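Side-chain contacts in tRNA-splicing ligase RtcB (Thermus thermophilus, PDB 2EPG), which probably joins RNA ends, using GTP and manganese to ligate a 3'-phosphate or 2',3'-cyclic phosphate end to a 5'-hydroxyl end: residues 225-228 against 229-232; 395-398 against 399-402. One frame throughout, in Å; residues are numbered along the deposited sequence.

Contact 1 (225-228 against 229-232); sequences VYDE and EAAL
D227 and A230 lie one turn apart, their CA atoms at 5.5 Å, where the chain leaves strand 216-225 and winds into helix 228-234. The main chain supplies two regular i to i+4 bonds, A231 N to D227 O and L232 N to E228 O. D227 is the N-cap: its OD2 accepts from A230 N at 2.8 Å, with an N-H...O angle of 158°. The lone pair used is the anti one, turned away from OD1. With CG anti to the backbone N (chi1 -163°), the carboxylate swings back over the first turn, and OD2 also lies 3.4 Å from A230 CB. A water donates to OD2 of D227 at 2.7 Å and to E229 OE1 at 2.8 Å, bridging two carboxylate oxygens that stand 4.4 Å apart. The other oxygen of the cap, OD1, has a long, weak ion pair with K474 on strand 474-486. Beside the polar cap there is one apolar touch, V225 CG1 to A231 CB at 3.7 Å, while A230 and A231 both rest on V476 of the same strand. An alanine in place of D227 would probably leave A230 N without its capping acceptor and deprive the bridging water of one of its two acceptors here. A carboxylate at this N-cap, with E229 nearby, puts negative charge beside the first-turn N-H groups, which is likely to suit the positive end of the helix dipole; the water's two donated bonds probably ease the repulsion between the two acids.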
ATOM      1  N   VAL A 225      16.439  15.821  -1.986  1.00 32.42           N
ATOM      2  CA  VAL A 225      15.562  16.204  -0.891  1.00 33.60           C
ATOM      3  C   VAL A 225      14.794  17.448  -1.333  1.00 34.44           C
ATOM      4  O   VAL A 225      15.404  18.453  -1.704  1.00 35.43           O
ATOM      5  CB  VAL A 225      16.358  16.505   0.393  1.00 33.64           C
ATOM      6  CG1 VAL A 225      15.444  17.134   1.431  1.00 30.83           C
ATOM      7  CG2 VAL A 225      16.969  15.206   0.937  1.00 34.40           C
ATOM      8  N   TYR A 226      13.466  17.370  -1.296  1.00 32.79           N
ATOM      9  CA  TYR A 226      12.601  18.466  -1.722  1.00 34.51           C
ATOM     10  C   TYR A 226      12.026  19.317  -0.602  1.00 34.94           C
ATOM     11  O   TYR A 226      11.813  20.517  -0.773  1.00 36.46           O
ATOM     12  CB  TYR A 226      11.440  17.922  -2.559  1.00 34.73           C
ATOM     13  CG  TYR A 226      11.880  17.048  -3.694  1.00 35.19           C
ATOM     14  CD1 TYR A 226      11.677  15.667  -3.652  1.00 38.07           C
ATOM     15  CD2 TYR A 226      12.531  17.588  -4.799  1.00 35.69           C
ATOM     16  CE1 TYR A 226      12.115  14.848  -4.676  1.00 36.91           C
ATOM     17  CE2 TYR A 226      12.973  16.778  -5.833  1.00 37.34           C
ATOM     18  CZ  TYR A 226      12.764  15.409  -5.764  1.00 38.55           C
ATOM     19  OH  TYR A 226      13.207  14.593  -6.777  1.00 39.23           O
ATOM     20  N   ASP A 227      11.735  18.703   0.535  1.00 35.14           N
ATOM     21  CA  ASP A 227      11.189  19.457   1.652  1.00 35.07           C
ATOM     22  C   ASP A 227      12.100  19.216   2.830  1.00 35.30           C
ATOM     23  O   ASP A 227      12.087  18.145   3.430  1.00 34.40           O
ATOM     24  CB  ASP A 227       9.782  18.990   1.997  1.00 35.68           C
ATOM     25  CG  ASP A 227       9.039  19.994   2.845  1.00 34.52           C
ATOM     26  OD1 ASP A 227       8.358  20.854   2.263  1.00 37.82           O
ATOM     27  OD2 ASP A 227       9.142  19.946   4.086  1.00 34.46           O
ATOM     28  N   GLU A 228      12.891  20.226   3.159  1.00 37.03           N
ATOM     29  CA  GLU A 228      13.848  20.128   4.240  1.00 37.81           C
ATOM     30  C   GLU A 228      13.186  19.869   5.585  1.00 37.06           C
ATOM     31  O   GLU A 228      13.685  19.072   6.381  1.00 37.53           O
ATOM     32  CB  GLU A 228      14.685  21.409   4.291  1.00 41.93           C
ATOM     33  CG  GLU A 228      16.123  21.177   4.710  1.00 48.38           C
ATOM     34  CD  GLU A 228      16.812  20.136   3.836  1.00 51.44           C
ATOM     35  OE1 GLU A 228      17.033  20.421   2.635  1.00 51.77           O
ATOM     36  OE2 GLU A 228      17.113  19.030   4.355  1.00 52.27           O
ATOM     37  N   GLU A 229      12.061  20.525   5.841  1.00 35.55           N
ATOM     38  CA  GLU A 229      11.370  20.348   7.113  1.00 35.18           C
ATOM     39  C   GLU A 229      10.806  18.932   7.284  1.00 33.08           C
ATOM     40  O   GLU A 229      10.964  18.323   8.333  1.00 32.29           O
ATOM     41  CB  GLU A 229      10.228  21.356   7.261  1.00 36.79           C
ATOM     42  CG  GLU A 229       9.422  21.111   8.532  1.00 41.91           C
ATOM     43  CD  GLU A 229       8.099  21.858   8.570  1.00 46.07           C
ATOM     44  OE1 GLU A 229       7.311  21.758   7.599  1.00 47.04           O
ATOM     45  OE2 GLU A 229       7.839  22.532   9.588  1.00 48.17           O
ATOM     46  N   ALA A 230      10.139  18.412   6.257  1.00 31.22           N
ATOM     47  CA  ALA A 230       9.577  17.066   6.342  1.00 29.30           C
ATOM     48  C   ALA A 230      10.704  16.034   6.364  1.00 28.29           C
ATOM     49  O   ALA A 230      10.629  15.044   7.081  1.00 29.04           O
ATOM     50  CB  ALA A 230       8.638  16.809   5.154  1.00 29.84           C
ATOM     51  N   ALA A 231      11.755  16.271   5.592  1.00 25.77           N
ATOM     52  CA  ALA A 231      12.858  15.323   5.547  1.00 28.35           C
ATOM     53  C   ALA A 231      13.491  15.199   6.922  1.00 28.81           C
ATOM     54  O   ALA A 231      13.751  14.092   7.383  1.00 29.36           O
ATOM     55  CB  ALA A 231      13.906  15.754   4.501  1.00 28.44           C
ATOM     56  N   LEU A 232      13.720  16.336   7.579  1.00 29.74           N
ATOM     57  CA  LEU A 232      14.292  16.344   8.922  1.00 30.72           C
ATOM     58  C   LEU A 232      13.390  15.561   9.865  1.00 30.18           C
ATOM     59  O   LEU A 232      13.855  14.715  10.631  1.00 29.52           O
ATOM     60  CB  LEU A 232      14.418  17.776   9.456  1.00 33.70           C
ATOM     61  CG  LEU A 232      14.865  17.836  10.923  1.00 37.68           C
ATOM     62  CD1 LEU A 232      16.337  17.408  11.006  1.00 37.13           C
ATOM     63  CD2 LEU A 232      14.681  19.249  11.489  1.00 39.05           C
TER
HETATM   64  O   HOH W   1       6.778  20.265   5.290  1.00 33.22           O

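Contact 2 (395-398 against 399-402); sequences AGTE and KAME
The flat groups that meet here are peptide units: the carbonyls of T397 and E398 face the N-H groups of M401 and E402, with no aromatic ring among them. M401 N stands well above one face of the E398 carbonyl group, 2.9 Å from E398 O, in a weak bond bent to 122°. E402 N approaches the same oxygen much closer to the carbonyl plane, at 3.4 Å and again weakly, and M401 CB lies 3.2 Å from E398 O. M401 N has a second weak acceptor in T397 O, so its N-H is shared between two carbonyls as helix 398-403 begins. The firmer bond comes from a side chain. T397 is the N-cap, its OG1 accepting from A400 N at 3.1 Å with an N-H...O angle of 155°. OG1 sits between the backbone N and the carbonyl carbon (chi1 69°), facing the first turn and packed 3.4 Å from A400 CB. The same hydroxyl is hydrogen-bonded to G471 O, where it must donate, so it serves as donor and acceptor at once. K399 runs out fully extended and carries NZ to A470 O, while the selenomethionine M401 bends away to touch F363 and H367. A neutral hydroxyl thus caps this helix and ties its start to G471, just after helix 462-470, and K399 adds a bond to that helix's last residue; the weak main-chain bonds, shared between i+3 and i+4 pairs, suggest that the side-chain cap carries much of the order of this first turn.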
ATOM      1  N   ALA A 395       4.492  13.412   1.737  1.00 27.92           N
ATOM      2  CA  ALA A 395       3.905  13.600   3.056  1.00 27.52           C
ATOM      3  C   ALA A 395       2.423  13.898   2.832  1.00 27.00           C
ATOM      4  O   ALA A 395       2.065  14.563   1.856  1.00 26.32           O
ATOM      5  CB  ALA A 395       4.580  14.755   3.799  1.00 24.94           C
ATOM      6  N   GLY A 396       1.571  13.395   3.725  1.00 26.04           N
ATOM      7  CA  GLY A 396       0.137  13.619   3.611  1.00 26.40           C
ATOM      8  C   GLY A 396      -0.221  15.072   3.869  1.00 26.92           C
ATOM      9  O   GLY A 396       0.486  15.770   4.586  1.00 26.65           O
ATOM     10  N   THR A 397      -1.330  15.535   3.312  1.00 27.53           N
ATOM     11  CA  THR A 397      -1.688  16.934   3.486  1.00 28.86           C
ATOM     12  C   THR A 397      -3.053  17.152   4.070  1.00 28.93           C
ATOM     13  O   THR A 397      -3.892  16.256   4.094  1.00 27.44           O
ATOM     14  CB  THR A 397      -1.663  17.674   2.148  1.00 27.36           C
ATOM     15  OG1 THR A 397      -2.748  17.207   1.340  1.00 26.81           O
ATOM     16  CG2 THR A 397      -0.336  17.409   1.425  1.00 24.75           C
ATOM     17  N   GLU A 398      -3.274  18.383   4.517  1.00 30.95           N
ATOM     18  CA  GLU A 398      -4.552  18.754   5.101  1.00 32.36           C
ATOM     19  C   GLU A 398      -5.591  18.773   4.006  1.00 29.47           C
ATOM     20  O   GLU A 398      -6.727  18.356   4.225  1.00 29.70           O
ATOM     21  CB  GLU A 398      -4.442  20.128   5.786  1.00 36.27           C
ATOM     22  CG  GLU A 398      -3.632  20.081   7.084  1.00 42.28           C
ATOM     23  CD  GLU A 398      -3.360  21.457   7.685  1.00 48.01           C
ATOM     24  OE1 GLU A 398      -2.525  22.201   7.120  1.00 48.63           O
ATOM     25  OE2 GLU A 398      -3.983  21.792   8.723  1.00 50.37           O
ATOM     26  N   LYS A 399      -5.201  19.235   2.819  1.00 28.24           N
ATOM     27  CA  LYS A 399      -6.141  19.300   1.697  1.00 27.55           C
ATOM     28  C   LYS A 399      -6.693  17.920   1.356  1.00 26.87           C
ATOM     29  O   LYS A 399      -7.878  17.775   1.028  1.00 26.59           O
ATOM     30  CB  LYS A 399      -5.477  19.893   0.455  1.00 28.29           C
ATOM     31  CG  LYS A 399      -6.408  19.920  -0.746  1.00 29.49           C
ATOM     32  CD  LYS A 399      -5.797  20.657  -1.923  1.00 31.96           C
ATOM     33  CE  LYS A 399      -6.811  20.848  -3.019  1.00 32.18           C
ATOM     34  NZ  LYS A 399      -6.221  21.588  -4.183  1.00 34.09           N
ATOM     35  N   ALA A 400      -5.825  16.915   1.424  1.00 26.07           N
ATOM     36  CA  ALA A 400      -6.219  15.534   1.152  1.00 25.19           C
ATOM     37  C   ALA A 400      -7.295  15.108   2.147  1.00 24.09           C
ATOM     38  O   ALA A 400      -8.201  14.361   1.795  1.00 26.15           O
ATOM     39  CB  ALA A 400      -4.982  14.588   1.274  1.00 25.03           C
HETATM   40  N   MSE A 401      -7.198  15.570   3.389  1.00 24.07           N
HETATM   41  CA  MSE A 401      -8.205  15.214   4.385  1.00 30.48           C
HETATM   42  C   MSE A 401      -9.568  15.713   3.901  1.00 29.00           C
HETATM   43  O   MSE A 401     -10.591  15.076   4.143  1.00 27.68           O
HETATM   44  CB  MSE A 401      -7.916  15.853   5.752  1.00 36.76           C
HETATM   45  CG  MSE A 401      -6.692  15.325   6.500  1.00 50.80           C
HETATM   46 SE   MSE A 401      -6.547  13.367   6.808  1.00 67.51          SE
HETATM   47  CE  MSE A 401      -8.261  12.990   7.662  1.00 59.47           C
ATOM     48  N   GLU A 402      -9.579  16.857   3.220  1.00 26.50           N
ATOM     49  CA  GLU A 402     -10.831  17.421   2.722  1.00 24.68           C
ATOM     50  C   GLU A 402     -11.305  16.806   1.400  1.00 24.80           C
ATOM     51  O   GLU A 402     -12.472  16.430   1.257  1.00 23.74           O
ATOM     52  CB  GLU A 402     -10.672  18.928   2.500  1.00 27.01           C
ATOM     53  CG  GLU A 402     -10.506  19.765   3.767  1.00 28.28           C
ATOM     54  CD  GLU A 402     -11.817  19.997   4.495  1.00 30.86           C
ATOM     55  OE1 GLU A 402     -12.867  19.467   4.036  1.00 30.69           O
ATOM     56  OE2 GLU A 402     -11.793  20.703   5.529  1.00 31.53           O
TER

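Overall arrangement
Contacts 1 and 2 use the same device, an N-cap side chain accepting from the third residue after it in the chain, at the starts of two short helices that each follow a strand. In contact 1 the cap is a carboxylate, in contact 2 a hydroxyl. Their centres are about 17 Å apart and their nearest atoms about 5 Å, so they are neighbours without touching. Strand 474-486 links them: strands 216-225 and 391-395 both pair with it antiparallel, each leading into one of the capped helices. Both contacts lie away from the predicted manganese and GMP sites, on the same side of the chain's centre, the centre of contact 1 about 22 Å and that of contact 2 about 17 Å from it.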